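Local coordinates for beta-galactosidase (Bacillus circulans, PDB 4MAD), which probably hydrolyses terminal non-reducing beta-D-galactose residues of beta-D-galactosides, as a member of glycoside hydrolase family 35, at residues I416-Q421 with V456-R461; Y66-L71 with A111-G116; F541-H546 with G569-I574. All coordinates share one frame; numbering follows the deposited sequence.

From the N terminus the first contact met is interaction 2, which closes a loop inside the catalytic TIM barrel by drawing the end of strand 62-66 and the turn beyond it to the loop after strand 100-104. Interaction 1 follows much later, in the first all-beta domain, and joins strands 419-424 and 449-457. Interaction 3 comes last, pairing strands 537-542 and 569-577 in the galactose-binding domain. The three loops run in series, with neither nesting nor crossing. Interactions 1 and 2 nevertheless meet in space: Arg461 forms a salt bridge with Glu114, which ties the beta domain to the barrel. Interaction 3 stands apart, its nearest atoms about 8 Å from those of interaction 1.

Interaction 1 (I416-Q421 with V456-R461); sequences IHDRGQ and VENMGR
A classic beta bulge, in which Asp418 and Arg419 both face Glu457, marks the point where the chain of the first all-beta domain passes from one antiparallel sheet to another: strand 409-417 belongs to the first, and strand 419-424 runs beside strand 449-457 in the second. Glu457 is held through both backbone polar atoms. Its N donates to Arg419 O (2.9 Å), and its O accepts from Asp418 N (3.0 Å), the amide of a cis peptide bond. Gly420 pairs next with Val456. Ile416 reaches the same valine, since CG1 anti to the backbone N (chi1 -176°) lays Ile416 CD1 3.8 Å from Val456 CG2. From within the bulge, Asp418 OD2 accepts from Met459 N through its anti lone pair at 3.0 Å. Lys472 and Arg434 make salt bridges to the same carboxylate, so it is likely to stay charged. Met459 CG stands beside the backbone N (chi1 -61°), and SD comes to 3.8 Å from Arg419 CB. The extended Arg419 also bonds His579, while Glu457 forms salt bridges with Lys537 and Arg549; between the two side chains, one water accepts from Arg419 NH1 (3.0 Å) and donates to Glu457 OE1 (2.9 Å).

Interaction 2 (Y66-L71 with A111-G116); sequences YVAWNL and AEWEFG
Asn70 meets the indole of Trp113 at its edge: the amide and ring planes are turned 66° apart, and the amide oxygen sits practically in the plane of the ring. Trp113 NE1 donates to Asn70 OD1 at 3.0 Å in a fairly straight bond. The donor lies in the amide plane on a lone pair of the oxygen, with a C=O...N angle of 111°. What puts the amide there is the first torsion of Asn70, which sets CG between the backbone N and the carbonyl carbon (chi1 56°). The other branch of the amide, ND2, donates to a water at 3.0 Å. That water in turn donates to Glu114 OE2 at 2.7 Å, and the same carboxylate carries a salt bridge to Arg461.

Ala68, at the N-cap position of helix 69-72, lies obliquely to the indole, its CB 3.9 Å from Trp113 NE1. Residues 66-71 run from the end of strand 62-66 into helix 69-72, and 111-116 lie in the loop after strand 100-104, both in the TIM barrel; they come together beside the predicted active site. Tyr296 stacks on the ring of Trp113, and the ring of Phe41 meets it at a steep angle.

At the start of 66-71, Ala111 CB meets the Tyr66 ring obliquely, 3.4 Å from Tyr66 CE2. The phenol oxygen hydrogen-bonds Asn170 and takes a bond from a second water (water O to Tyr66 OH 2.9 Å), which also accepts a weak bond from Ala111 N. The side chain of Tyr66 comes within about 3 Å, between nearest atoms, of Glu247, the predicted nucleophile. Glu112, next along from Ala111, lines the pocket that holds a 2-(2-methoxyethoxy)ethanol molecule in the crystal.

Interaction 3 (F541-H546 with G569-I574); sequences FVNGHH and GENEII
Phe541 and Ile574 exchange backbone hydrogen bonds in both directions: Phe541 N to Ile574 O at 2.8 Å, and Ile574 N to Phe541 O at 3.1 Å. A third bond follows two residues on, where Asn543 N donates almost straight to Glu572 O (3.0 Å).

Apolar contacts lie on both faces of the pairing. On one, Val542 and Ile573 stand side by side, pointing the same way, with Val542 CG2 4.1 Å from Ile573 CD1. On the other, Phe541 CB lies 4.3 Å from Ile574 CB. Separately, the edge of the Phe541 ring comes close to the Ile574 carbonyl, with Phe541 CD2 3.7 Å from Ile574 O.

Polar groups gather at the turn. A water accepts from Gly544 N and donates to both Glu572 O and Glu572 OE1, the last at 2.8 Å. The amide of Asn543 packs against that of Asn571, their planes 46° apart, and Asn571 is itself anchored to Gln567 O and Leu520 O. A leucine in place of Asn543 would probably deprive the Asn571 amide of the polar group packed against it, leaving that side of it facing hydrocarbon.

Val542 to His545 form a type I' turn that joins strands 537-542 and 545-551. The result is a tight beta hairpin whose first strand pairs with 569-577, as part of the antiparallel sheet of the galactose-binding domain.

Interaction 1 (I416-Q421 with V456-R461)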
loop_
_atom_site.group_PDB
_atom_site.type_symbol
_atom_site.label_atom_id
_atom_site.label_comp_id
_atom_site.label_asym_id
_atom_site.label_seq_id
_atom_site.Cartn_x
_atom_site.Cartn_y
_atom_site.Cartn_z
ATOM N N ILE A 416 0.288 19.125 11.224
ATOM C CA ILE A 416 -0.318 18.831 9.955
ATOM C C ILE A 416 0.147 17.470 9.397
ATOM O O ILE A 416 1.260 17.282 9.152
ATOM C CB ILE A 416 -0.072 19.933 8.945
ATOM C CG1 ILE A 416 -0.793 19.644 7.644
ATOM C CG2 ILE A 416 1.358 20.145 8.727
ATOM C CD1 ILE A 416 -2.191 19.889 7.685
ATOM N N HIS A 417 -0.797 16.547 9.233
ATOM C CA HIS A 417 -0.519 15.223 8.782
ATOM C C HIS A 417 -1.395 14.941 7.569
ATOM O O HIS A 417 -2.480 14.453 7.734
ATOM C CB HIS A 417 -0.841 14.222 9.890
ATOM C CG HIS A 417 0.171 14.164 10.983
ATOM N ND1 HIS A 417 0.123 13.235 11.990
ATOM C CD2 HIS A 417 1.281 14.894 11.205
ATOM C CE1 HIS A 417 1.161 13.390 12.776
ATOM N NE2 HIS A 417 1.865 14.406 12.337
ATOM N N ASP A 418 -0.917 15.231 6.371
ATOM C CA ASP A 418 0.448 15.603 6.093
ATOM C C ASP A 418 0.729 16.859 5.248
ATOM O O ASP A 418 1.830 17.284 5.157
ATOM C CB ASP A 418 1.091 14.407 5.447
ATOM C CG ASP A 418 0.710 13.136 6.123
ATOM O OD1 ASP A 418 1.091 12.998 7.258
ATOM O OD2 ASP A 418 0.021 12.321 5.549
ATOM N N ARG A 419 -0.311 17.377 4.623
ATOM C CA ARG A 419 -0.225 18.531 3.769
ATOM C C ARG A 419 -1.548 19.269 3.766
ATOM O O ARG A 419 -2.582 18.677 3.750
ATOM C CB ARG A 419 0.062 18.097 2.362
ATOM C CG ARG A 419 0.662 19.124 1.495
ATOM C CD ARG A 419 1.145 18.477 0.220
ATOM N NE ARG A 419 1.788 19.384 -0.706
ATOM C CZ ARG A 419 1.171 20.050 -1.670
ATOM N NH1 ARG A 419 -0.126 19.985 -1.852
ATOM N NH2 ARG A 419 1.859 20.805 -2.467
ATOM N N GLY A 420 -1.481 20.570 3.763
ATOM C CA GLY A 420 -2.710 21.291 3.655
ATOM C C GLY A 420 -2.627 22.599 2.928
ATOM O O GLY A 420 -1.621 23.241 2.956
ATOM N N GLN A 421 -3.742 22.971 2.348
ATOM C CA GLN A 421 -3.911 24.205 1.650
ATOM C C GLN A 421 -4.841 25.108 2.453
ATOM O O GLN A 421 -5.884 24.714 2.828
ATOM C CB GLN A 421 -4.525 23.947 0.300
ATOM C CG GLN A 421 -3.655 23.140 -0.637
ATOM C CD GLN A 421 -4.440 22.569 -1.847
ATOM O OE1 GLN A 421 -4.935 21.485 -1.816
ATOM N NE2 GLN A 421 -4.531 23.343 -2.877
ATOM N N VAL A 456 -6.865 19.323 3.948
ATOM C CA VAL A 456 -5.802 18.483 4.394
ATOM C C VAL A 456 -5.790 17.157 3.625
ATOM O O VAL A 456 -6.820 16.590 3.417
ATOM C CB VAL A 456 -5.848 18.219 5.896
ATOM C CG1 VAL A 456 -4.697 17.357 6.283
ATOM C CG2 VAL A 456 -5.839 19.486 6.653
ATOM N N GLU A 457 -4.600 16.730 3.224
ATOM C CA GLU A 457 -4.428 15.475 2.581
ATOM C C GLU A 457 -3.724 14.493 3.515
ATOM O O GLU A 457 -2.706 14.786 4.017
ATOM C CB GLU A 457 -3.611 15.582 1.305
ATOM C CG GLU A 457 -3.607 14.330 0.508
ATOM C CD GLU A 457 -2.774 14.414 -0.794
ATOM O OE1 GLU A 457 -2.176 15.437 -1.049
ATOM O OE2 GLU A 457 -2.736 13.448 -1.532
ATOM N N ASN A 458 -4.321 13.315 3.681
ATOM C CA ASN A 458 -3.695 12.164 4.290
ATOM C C ASN A 458 -2.924 11.552 3.136
ATOM O O ASN A 458 -3.508 10.972 2.283
ATOM C CB ASN A 458 -4.739 11.111 4.716
ATOM C CG ASN A 458 -4.148 9.733 5.055
ATOM O OD1 ASN A 458 -3.018 9.472 4.896
ATOM N ND2 ASN A 458 -4.997 8.836 5.438
ATOM N N MET A 459 -1.614 11.684 3.164
ATOM C CA MET A 459 -0.747 11.237 2.088
ATOM C C MET A 459 -0.299 9.775 2.212
ATOM O O MET A 459 0.499 9.322 1.469
ATOM C CB MET A 459 0.452 12.161 1.976
ATOM C CG MET A 459 0.118 13.577 1.668
ATOM S SD MET A 459 1.549 14.649 1.582
ATOM C CE MET A 459 2.194 14.174 0.066
ATOM N N GLY A 460 -0.851 9.126 3.218
ATOM C CA GLY A 460 -0.578 7.767 3.597
ATOM C C GLY A 460 0.021 7.471 4.954
ATOM O O GLY A 460 0.974 8.072 5.310
ATOM N N ARG A 461 -0.610 6.558 5.673
ATOM C CA ARG A 461 -0.180 6.232 7.004
ATOM C C ARG A 461 1.101 5.426 6.993
ATOM O O ARG A 461 1.209 4.505 6.287
ATOM C CB ARG A 461 -1.258 5.514 7.822
ATOM C CG ARG A 461 -2.460 6.343 8.183
ATOM C CD ARG A 461 -3.362 5.794 9.283
ATOM N NE ARG A 461 -4.494 6.678 9.485
ATOM C CZ ARG A 461 -5.478 6.764 8.634
ATOM N NH1 ARG A 461 -5.491 5.978 7.580
ATOM N NH2 ARG A 461 -6.451 7.591 8.839
HETATM O O HOH W 1 -2.035 18.209 -0.380
#

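Interaction 2 (Y66-L71 with A111-G116)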
loop_
_atom_site.group_PDB
_atom_site.type_symbol
_atom_site.label_atom_id
_atom_site.label_comp_id
_atom_site.label_asym_id
_atom_site.label_seq_id
_atom_site.Cartn_x
_atom_site.Cartn_y
_atom_site.Cartn_z
ATOM N N TYR A 66 0.863 -11.400 1.491
ATOM C CA TYR A 66 0.345 -10.854 2.710
ATOM C C TYR A 66 -1.175 -10.834 2.657
ATOM O O TYR A 66 -1.723 -11.002 1.618
ATOM C CB TYR A 66 0.782 -9.414 2.901
ATOM C CG TYR A 66 2.179 -9.176 3.364
ATOM C CD1 TYR A 66 2.648 -9.682 4.538
ATOM C CD2 TYR A 66 3.010 -8.352 2.653
ATOM C CE1 TYR A 66 3.933 -9.409 4.957
ATOM C CE2 TYR A 66 4.247 -8.094 3.062
ATOM C CZ TYR A 66 4.732 -8.612 4.222
ATOM O OH TYR A 66 6.012 -8.346 4.613
ATOM N N VAL A 67 -1.810 -10.642 3.811
ATOM C CA VAL A 67 -3.236 -10.355 3.918
ATOM C C VAL A 67 -3.437 -8.966 4.503
ATOM O O VAL A 67 -2.942 -8.718 5.520
ATOM C CB VAL A 67 -3.965 -11.309 4.879
ATOM C CG1 VAL A 67 -5.379 -11.017 4.871
ATOM C CG2 VAL A 67 -3.719 -12.769 4.516
ATOM N N ALA A 68 -4.230 -8.120 3.859
ATOM C CA ALA A 68 -4.363 -6.744 4.233
ATOM C C ALA A 68 -5.619 -6.561 5.099
ATOM O O ALA A 68 -6.683 -6.492 4.607
ATOM C CB ALA A 68 -4.455 -5.907 3.005
ATOM N N TRP A 69 -5.439 -6.445 6.394
ATOM C CA TRP A 69 -6.557 -6.342 7.304
ATOM C C TRP A 69 -7.433 -5.145 6.972
ATOM O O TRP A 69 -8.575 -5.275 6.888
ATOM C CB TRP A 69 -6.016 -6.213 8.734
ATOM C CG TRP A 69 -7.011 -6.148 9.854
ATOM C CD1 TRP A 69 -8.352 -6.214 9.772
ATOM C CD2 TRP A 69 -6.708 -5.967 11.243
ATOM N NE1 TRP A 69 -8.914 -6.117 11.024
ATOM C CE2 TRP A 69 -7.915 -5.965 11.938
ATOM C CE3 TRP A 69 -5.537 -5.837 11.960
ATOM C CZ2 TRP A 69 -7.964 -5.826 13.305
ATOM C CZ3 TRP A 69 -5.606 -5.702 13.336
ATOM C CH2 TRP A 69 -6.801 -5.702 13.975
ATOM N N ASN A 70 -6.825 -3.995 6.709
ATOM C CA ASN A 70 -7.581 -2.795 6.387
ATOM C C ASN A 70 -8.494 -3.009 5.171
ATOM O O ASN A 70 -9.539 -2.451 5.089
ATOM C CB ASN A 70 -6.707 -1.523 6.264
ATOM C CG ASN A 70 -5.560 -1.652 5.248
ATOM O OD1 ASN A 70 -5.427 -2.604 4.617
ATOM N ND2 ASN A 70 -4.751 -0.615 5.145
ATOM N N LEU A 71 -8.067 -3.828 4.225
ATOM C CA LEU A 71 -8.920 -4.127 3.113
ATOM C C LEU A 71 -10.135 -4.944 3.534
ATOM O O LEU A 71 -11.200 -4.670 3.148
ATOM C CB LEU A 71 -8.155 -4.801 2.010
ATOM C CG LEU A 71 -8.630 -4.657 0.570
ATOM C CD1 LEU A 71 -8.656 -3.238 0.192
ATOM C CD2 LEU A 71 -7.715 -5.407 -0.345
ATOM N N ALA A 111 4.962 -3.739 4.404
ATOM C CA ALA A 111 4.774 -3.897 2.959
ATOM C C ALA A 111 4.698 -2.617 2.112
ATOM O O ALA A 111 4.580 -2.697 0.889
ATOM C CB ALA A 111 3.557 -4.780 2.685
ATOM N N GLU A 112 4.762 -1.451 2.743
ATOM C CA GLU A 112 4.683 -0.204 2.020
ATOM C C GLU A 112 3.222 0.094 1.682
ATOM O O GLU A 112 2.952 0.588 0.651
ATOM C CB GLU A 112 5.521 -0.255 0.753
ATOM C CG GLU A 112 6.983 -0.145 0.960
ATOM C CD GLU A 112 7.609 -1.426 1.383
ATOM O OE1 GLU A 112 7.583 -2.362 0.646
ATOM O OE2 GLU A 112 8.197 -1.495 2.411
ATOM N N TRP A 113 2.333 -0.284 2.576
ATOM C CA TRP A 113 0.888 -0.222 2.424
ATOM C C TRP A 113 0.281 0.570 3.578
ATOM O O TRP A 113 0.758 0.491 4.650
ATOM C CB TRP A 113 0.322 -1.649 2.462
ATOM C CG TRP A 113 -1.103 -1.836 2.211
ATOM C CD1 TRP A 113 -2.057 -2.121 3.131
ATOM C CD2 TRP A 113 -1.763 -1.848 0.959
ATOM N NE1 TRP A 113 -3.249 -2.255 2.559
ATOM C CE2 TRP A 113 -3.118 -2.066 1.218
ATOM C CE3 TRP A 113 -1.370 -1.624 -0.349
ATOM C CZ2 TRP A 113 -4.051 -2.124 0.212
ATOM C CZ3 TRP A 113 -2.312 -1.656 -1.318
ATOM C CH2 TRP A 113 -3.622 -1.929 -1.046
ATOM N N GLU A 114 -0.838 1.228 3.343
ATOM C CA GLU A 114 -1.353 2.179 4.304
ATOM C C GLU A 114 -1.396 1.548 5.699
ATOM O O GLU A 114 -1.962 0.535 5.877
ATOM C CB GLU A 114 -2.781 2.570 3.902
ATOM C CG GLU A 114 -3.076 4.030 3.809
ATOM C CD GLU A 114 -3.493 4.663 5.111
ATOM O OE1 GLU A 114 -3.334 5.866 5.234
ATOM O OE2 GLU A 114 -3.956 3.931 5.952
ATOM N N PHE A 115 -0.729 2.197 6.635
ATOM C CA PHE A 115 -0.808 1.880 8.068
ATOM C C PHE A 115 -0.311 0.456 8.321
ATOM O O PHE A 115 -0.633 -0.174 9.261
ATOM C CB PHE A 115 -2.227 2.107 8.612
ATOM C CG PHE A 115 -2.337 2.296 10.154
ATOM C CD1 PHE A 115 -1.256 2.369 10.950
ATOM C CD2 PHE A 115 -3.577 2.470 10.762
ATOM C CE1 PHE A 115 -1.406 2.570 12.326
ATOM C CE2 PHE A 115 -3.708 2.629 12.117
ATOM C CZ PHE A 115 -2.657 2.677 12.880
ATOM N N GLY A 116 0.487 0.006 7.393
ATOM C CA GLY A 116 1.007 -1.316 7.467
ATOM C C GLY A 116 -0.103 -2.376 7.507
ATOM O O GLY A 116 0.108 -3.397 8.026
HETATM O O HOH W 2 6.973 -5.651 4.395
HETATM O O HOH W 3 -5.367 1.764 6.839
#

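Interaction 3 (F541-H546 with G569-I574)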
loop_
_atom_site.group_PDB
_atom_site.type_symbol
_atom_site.label_atom_id
_atom_site.label_comp_id
_atom_site.label_asym_id
_atom_site.label_seq_id
_atom_site.Cartn_x
_atom_site.Cartn_y
_atom_site.Cartn_z
ATOM N N PHE A 541 -9.772 9.264 -11.455
ATOM C CA PHE A 541 -10.808 8.243 -11.437
ATOM C C PHE A 541 -11.136 7.851 -12.862
ATOM O O PHE A 541 -11.227 8.676 -13.686
ATOM C CB PHE A 541 -12.079 8.711 -10.690
ATOM C CG PHE A 541 -11.816 9.141 -9.277
ATOM C CD1 PHE A 541 -12.055 8.297 -8.238
ATOM C CD2 PHE A 541 -11.261 10.361 -9.013
ATOM C CE1 PHE A 541 -11.771 8.688 -6.963
ATOM C CE2 PHE A 541 -10.998 10.730 -7.734
ATOM C CZ PHE A 541 -11.226 9.898 -6.740
ATOM N N VAL A 542 -11.274 6.577 -13.138
ATOM C CA VAL A 542 -11.706 6.137 -14.447
ATOM C C VAL A 542 -12.954 5.281 -14.260
ATOM O O VAL A 542 -12.925 4.349 -13.587
ATOM C CB VAL A 542 -10.594 5.358 -15.150
ATOM C CG1 VAL A 542 -11.073 4.685 -16.425
ATOM C CG2 VAL A 542 -9.435 6.273 -15.366
ATOM N N ASN A 543 -14.068 5.737 -14.753
ATOM C CA ASN A 543 -15.288 5.028 -14.515
ATOM C C ASN A 543 -15.490 4.768 -13.029
ATOM O O ASN A 543 -16.025 3.777 -12.657
ATOM C CB ASN A 543 -15.383 3.749 -15.337
ATOM C CG ASN A 543 -15.392 4.026 -16.833
ATOM O OD1 ASN A 543 -14.665 3.441 -17.542
ATOM N ND2 ASN A 543 -16.150 4.965 -17.258
ATOM N N GLY A 544 -15.061 5.702 -12.206
ATOM C CA GLY A 544 -15.221 5.582 -10.775
ATOM C C GLY A 544 -14.121 4.830 -10.064
ATOM O O GLY A 544 -14.077 4.807 -8.877
ATOM N N HIS A 545 -13.194 4.304 -10.834
ATOM C CA HIS A 545 -12.099 3.546 -10.307
ATOM C C HIS A 545 -10.969 4.502 -9.967
ATOM O O HIS A 545 -10.480 5.162 -10.794
ATOM C CB HIS A 545 -11.613 2.563 -11.309
ATOM C CG HIS A 545 -12.592 1.487 -11.628
ATOM N ND1 HIS A 545 -12.864 0.460 -10.775
ATOM C CD2 HIS A 545 -13.354 1.284 -12.713
ATOM C CE1 HIS A 545 -13.750 -0.338 -11.326
ATOM N NE2 HIS A 545 -14.077 0.155 -12.494
ATOM N N HIS A 546 -10.564 4.480 -8.718
ATOM C CA HIS A 546 -9.556 5.411 -8.227
ATOM C C HIS A 546 -8.172 4.849 -8.560
ATOM O O HIS A 546 -7.767 3.909 -8.007
ATOM C CB HIS A 546 -9.691 5.586 -6.709
ATOM C CG HIS A 546 -8.746 6.587 -6.134
ATOM N ND1 HIS A 546 -8.919 7.171 -4.907
ATOM C CD2 HIS A 546 -7.643 7.143 -6.658
ATOM C CE1 HIS A 546 -7.941 8.024 -4.691
ATOM N NE2 HIS A 546 -7.161 8.030 -5.749
ATOM N N GLY A 569 -16.959 2.242 -25.781
ATOM C CA GLY A 569 -17.788 3.425 -25.756
ATOM C C GLY A 569 -17.211 4.552 -24.950
ATOM O O GLY A 569 -16.037 4.702 -24.903
ATOM N N GLU A 570 -18.070 5.351 -24.352
ATOM C CA GLU A 570 -17.636 6.467 -23.571
ATOM C C GLU A 570 -17.227 6.058 -22.179
ATOM O O GLU A 570 -17.816 5.216 -21.603
ATOM C CB GLU A 570 -18.740 7.494 -23.516
ATOM C CG GLU A 570 -19.048 8.050 -24.845
ATOM C CD GLU A 570 -20.039 9.147 -24.770
ATOM O OE1 GLU A 570 -20.787 9.250 -23.790
ATOM O OE2 GLU A 570 -20.056 9.913 -25.721
ATOM N N ASN A 571 -16.197 6.705 -21.669
ATOM C CA ASN A 571 -15.627 6.400 -20.387
ATOM C C ASN A 571 -15.479 7.700 -19.650
ATOM O O ASN A 571 -15.106 8.659 -20.229
ATOM C CB ASN A 571 -14.249 5.761 -20.561
ATOM C CG ASN A 571 -14.314 4.331 -21.101
ATOM O OD1 ASN A 571 -14.294 3.387 -20.384
ATOM N ND2 ASN A 571 -14.374 4.214 -22.398
ATOM N N GLU A 572 -15.762 7.698 -18.363
ATOM C CA GLU A 572 -15.726 8.905 -17.621
ATOM C C GLU A 572 -14.366 9.099 -16.950
ATOM O O GLU A 572 -13.993 8.343 -16.154
ATOM C CB GLU A 572 -16.835 8.859 -16.585
ATOM C CG GLU A 572 -16.775 9.899 -15.589
ATOM C CD GLU A 572 -17.770 9.664 -14.433
ATOM O OE1 GLU A 572 -17.376 9.130 -13.388
ATOM O OE2 GLU A 572 -18.940 10.001 -14.632
ATOM N N ILE A 573 -13.664 10.148 -17.325
ATOM C CA ILE A 573 -12.413 10.470 -16.710
ATOM C C ILE A 573 -12.576 11.670 -15.820
ATOM O O ILE A 573 -12.920 12.704 -16.259
ATOM C CB ILE A 573 -11.391 10.862 -17.740
ATOM C CG1 ILE A 573 -11.270 9.793 -18.823
ATOM C CG2 ILE A 573 -10.120 11.053 -17.095
ATOM C CD1 ILE A 573 -11.094 8.456 -18.360
ATOM N N ILE A 574 -12.298 11.477 -14.551
ATOM C CA ILE A 574 -12.340 12.563 -13.589
ATOM C C ILE A 574 -11.028 12.743 -12.886
ATOM O O ILE A 574 -10.523 11.826 -12.347
ATOM C CB ILE A 574 -13.408 12.335 -12.523
ATOM C CG1 ILE A 574 -14.769 12.363 -13.166
ATOM C CG2 ILE A 574 -13.373 13.424 -11.522
ATOM C CD1 ILE A 574 -15.799 11.959 -12.333
HETATM O O HOH W 4 -14.668 8.609 -13.048
#